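Type II restriction enzyme AgeI (Thalassobius gelatinovorus, PDB 5DWC) recognizes the double-stranded DNA sequence 5'-ACCGGT-3' and cleaves it after the first A, leaving fragments with terminal 5'-phosphates. Local coordinates at residues 142-147 with 159-164. Numbering follows the deposited sequence.
Sequences DVMIEK and FGVVGG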
ATOM      1  N   ASP A 142       0.620   0.506 -10.371  1.00 32.14           N
ATOM      2  CA  ASP A 142       1.563   1.041  -9.398  1.00 29.50           C
ATOM      3  C   ASP A 142       2.791   0.149  -9.204  1.00 29.46           C
ATOM      4  O   ASP A 142       3.924   0.627  -9.254  1.00 29.78           O
ATOM      5  CB  ASP A 142       0.859   1.260  -8.060  1.00 28.23           C
ATOM      6  CG  ASP A 142      -0.205   2.336  -8.137  1.00 25.79           C
ATOM      7  OD1 ASP A 142      -0.108   3.201  -9.035  1.00 26.10           O
ATOM      8  OD2 ASP A 142      -1.135   2.326  -7.304  1.00 25.10           O
ATOM      9  N   VAL A 143       2.574  -1.142  -8.978  1.00 29.63           N
ATOM     10  CA  VAL A 143       3.685  -2.073  -8.796  1.00 29.85           C
ATOM     11  C   VAL A 143       3.562  -3.276  -9.728  1.00 30.67           C
ATOM     12  O   VAL A 143       2.544  -3.965  -9.735  1.00 30.99           O
ATOM     13  CB  VAL A 143       3.781  -2.576  -7.338  1.00 29.20           C
ATOM     14  CG1 VAL A 143       4.974  -3.506  -7.177  1.00 29.71           C
ATOM     15  CG2 VAL A 143       3.879  -1.407  -6.367  1.00 27.48           C
ATOM     16  N   MET A 144       4.607  -3.525 -10.510  1.00 31.75           N
ATOM     17  CA  MET A 144       4.621  -4.637 -11.456  1.00 32.79           C
ATOM     18  C   MET A 144       5.156  -5.921 -10.822  1.00 33.81           C
ATOM     19  O   MET A 144       6.107  -5.891 -10.041  1.00 33.97           O
ATOM     20  CB  MET A 144       5.453  -4.269 -12.691  1.00 33.44           C
ATOM     21  CG  MET A 144       6.334  -5.391 -13.213  1.00 34.91           C
ATOM     22  SD  MET A 144       7.518  -4.843 -14.457  1.00 70.91           S
ATOM     23  CE  MET A 144       6.531  -5.017 -15.954  1.00 39.98           C
ATOM     24  N   ILE A 145       4.538  -7.048 -11.160  1.00 33.79           N
ATOM     25  CA  ILE A 145       4.985  -8.344 -10.662  1.00 34.81           C
ATOM     26  C   ILE A 145       5.621  -9.171 -11.775  1.00 40.44           C
ATOM     27  O   ILE A 145       4.986  -9.450 -12.793  1.00 41.53           O
ATOM     28  CB  ILE A 145       3.828  -9.147 -10.046  1.00 31.78           C
ATOM     29  CG1 ILE A 145       2.965  -8.250  -9.156  1.00 28.98           C
ATOM     30  CG2 ILE A 145       4.367 -10.336  -9.265  1.00 33.14           C
ATOM     31  CD1 ILE A 145       1.696  -8.916  -8.673  1.00 26.99           C
ATOM     32  N   GLU A 146       6.875  -9.562 -11.574  1.00 46.42           N
ATOM     33  CA  GLU A 146       7.590 -10.378 -12.549  1.00 49.26           C
ATOM     34  C   GLU A 146       8.026 -11.707 -11.940  1.00 52.35           C
ATOM     35  O   GLU A 146       8.039 -11.866 -10.720  1.00 53.42           O
ATOM     36  CB  GLU A 146       8.798  -9.617 -13.099  1.00 50.35           C
ATOM     37  CG  GLU A 146       8.441  -8.590 -14.160  1.00 49.97           C
ATOM     38  CD  GLU A 146       9.621  -7.730 -14.562  1.00 49.83           C
ATOM     39  OE1 GLU A 146      10.392  -7.326 -13.666  1.00 48.99           O
ATOM     40  OE2 GLU A 146       9.780  -7.459 -15.771  1.00 50.01           O
ATOM     41  N   LYS A 147       8.382 -12.658 -12.798  1.00 55.18           N
ATOM     42  CA  LYS A 147       8.709 -14.007 -12.347  1.00 57.70           C
ATOM     43  C   LYS A 147       9.876 -14.604 -13.127  1.00 61.30           C
ATOM     44  O   LYS A 147       9.935 -14.497 -14.353  1.00 60.99           O
ATOM     45  CB  LYS A 147       7.480 -14.912 -12.472  1.00 55.71           C
ATOM     46  CG  LYS A 147       7.750 -16.394 -12.272  1.00 55.60           C
ATOM     47  CD  LYS A 147       8.201 -16.699 -10.855  1.00 54.26           C
ATOM     48  CE  LYS A 147       8.071 -18.182 -10.556  1.00 54.47           C
ATOM     49  NZ  LYS A 147       6.659 -18.640 -10.685  1.00 53.46           N
ATOM     50  N   PHE A 159      12.846 -12.678 -16.787  1.00 65.10           N
ATOM     51  CA  PHE A 159      11.765 -12.222 -15.918  1.00 58.43           C
ATOM     52  C   PHE A 159      10.585 -11.718 -16.737  1.00 53.19           C
ATOM     53  O   PHE A 159      10.655 -10.654 -17.353  1.00 54.37           O
ATOM     54  CB  PHE A 159      12.250 -11.118 -14.977  1.00 54.37           C
ATOM     55  CG  PHE A 159      13.157 -11.602 -13.880  1.00 51.94           C
ATOM     56  CD1 PHE A 159      14.505 -11.812 -14.117  1.00 52.00           C
ATOM     57  CD2 PHE A 159      12.663 -11.829 -12.606  1.00 50.26           C
ATOM     58  CE1 PHE A 159      15.341 -12.251 -13.107  1.00 51.65           C
ATOM     59  CE2 PHE A 159      13.494 -12.267 -11.591  1.00 49.65           C
ATOM     60  CZ  PHE A 159      14.836 -12.479 -11.842  1.00 50.38           C
ATOM     61  N   GLY A 160       9.500 -12.485 -16.738  1.00 49.83           N
ATOM     62  CA  GLY A 160       8.314 -12.120 -17.490  1.00 47.20           C
ATOM     63  C   GLY A 160       7.232 -11.520 -16.617  1.00 46.00           C
ATOM     64  O   GLY A 160       7.106 -11.860 -15.439  1.00 46.50           O
ATOM     65  N   VAL A 161       6.446 -10.621 -17.199  1.00 45.21           N
ATOM     66  CA  VAL A 161       5.356  -9.984 -16.478  1.00 41.22           C
ATOM     67  C   VAL A 161       4.243 -10.988 -16.194  1.00 39.73           C
ATOM     68  O   VAL A 161       3.714 -11.614 -17.113  1.00 39.66           O
ATOM     69  CB  VAL A 161       4.788  -8.795 -17.265  1.00 40.27           C
ATOM     70  CG1 VAL A 161       3.819  -8.015 -16.402  1.00 37.40           C
ATOM     71  CG2 VAL A 161       5.919  -7.886 -17.734  1.00 40.05           C
ATOM     72  N   VAL A 162       3.891 -11.136 -14.920  1.00 37.74           N
ATOM     73  CA  VAL A 162       2.869 -12.095 -14.513  1.00 36.21           C
ATOM     74  C   VAL A 162       1.689 -11.435 -13.802  1.00 34.36           C
ATOM     75  O   VAL A 162       0.739 -12.111 -13.410  1.00 33.71           O
ATOM     76  CB  VAL A 162       3.452 -13.174 -13.585  1.00 35.77           C
ATOM     77  CG1 VAL A 162       4.467 -14.019 -14.332  1.00 37.02           C
ATOM     78  CG2 VAL A 162       4.084 -12.534 -12.360  1.00 36.71           C
ATOM     79  N   GLY A 163       1.751 -10.118 -13.637  1.00 32.69           N
ATOM     80  CA  GLY A 163       0.684  -9.395 -12.971  1.00 30.69           C
ATOM     81  C   GLY A 163       1.082  -8.006 -12.515  1.00 29.89           C
ATOM     82  O   GLY A 163       2.172  -7.530 -12.826  1.00 28.66           O
ATOM     83  N   GLY A 164       0.191  -7.353 -11.776  1.00 29.14           N
ATOM     84  CA  GLY A 164       0.443  -6.009 -11.295  1.00 27.95           C
ATOM     85  C   GLY A 164      -0.277  -5.695 -10.000  1.00 25.22           C
ATOM     86  O   GLY A 164      -1.218  -6.387  -9.612  1.00 25.43           O
TER
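Ile145 meets Val162 and Gly163 together in a classic beta bulge, which interrupts the antiparallel hairpin of strands 143-148 and 159-168, the central pair of a four-stranded mixed sheet in this PDDEXK-clan nuclease. Among the backbone bonds, Val162 N reaches Ile145 O at 2.9 Å and nearly straight, whereas Gly163 N adds only a weak, bent bond to the same oxygen. Ile145 N in turn donates to Gly163 O. Beyond the bulge Lys147 and Gly160 exchange a pair of bonds, N of each to O of the other. Glycine suits position 163 because its backbone angles (phi 163°, psi -173°) would jam a CB against the preceding carbonyl oxygen.

The polar side-chain contacts centre on Glu146, which is buried, its carboxylate held by salt bridges to Arg129 and Arg114.

The apolar contacts divide between the faces. Ile145 CG2, turned opposite its own backbone N, meets Val162 CG2 at 3.8 Å, while CD1 of Ile145 comes near Gly164 N; the beta-branched pair cross at about a right angle, and Leu277 packs on both. Cut back to an alanine here, the side chain would lose CG2 and CD1, and this is likely to leave a gap beside Val162 CG2 and the glycines. On the Met144 face, Glu146 CB sits at the Phe159 ring edge. The flexible Met144 chain bends at chi3 (-88°), bringing CE to 3.4 Å from Val161 CG2.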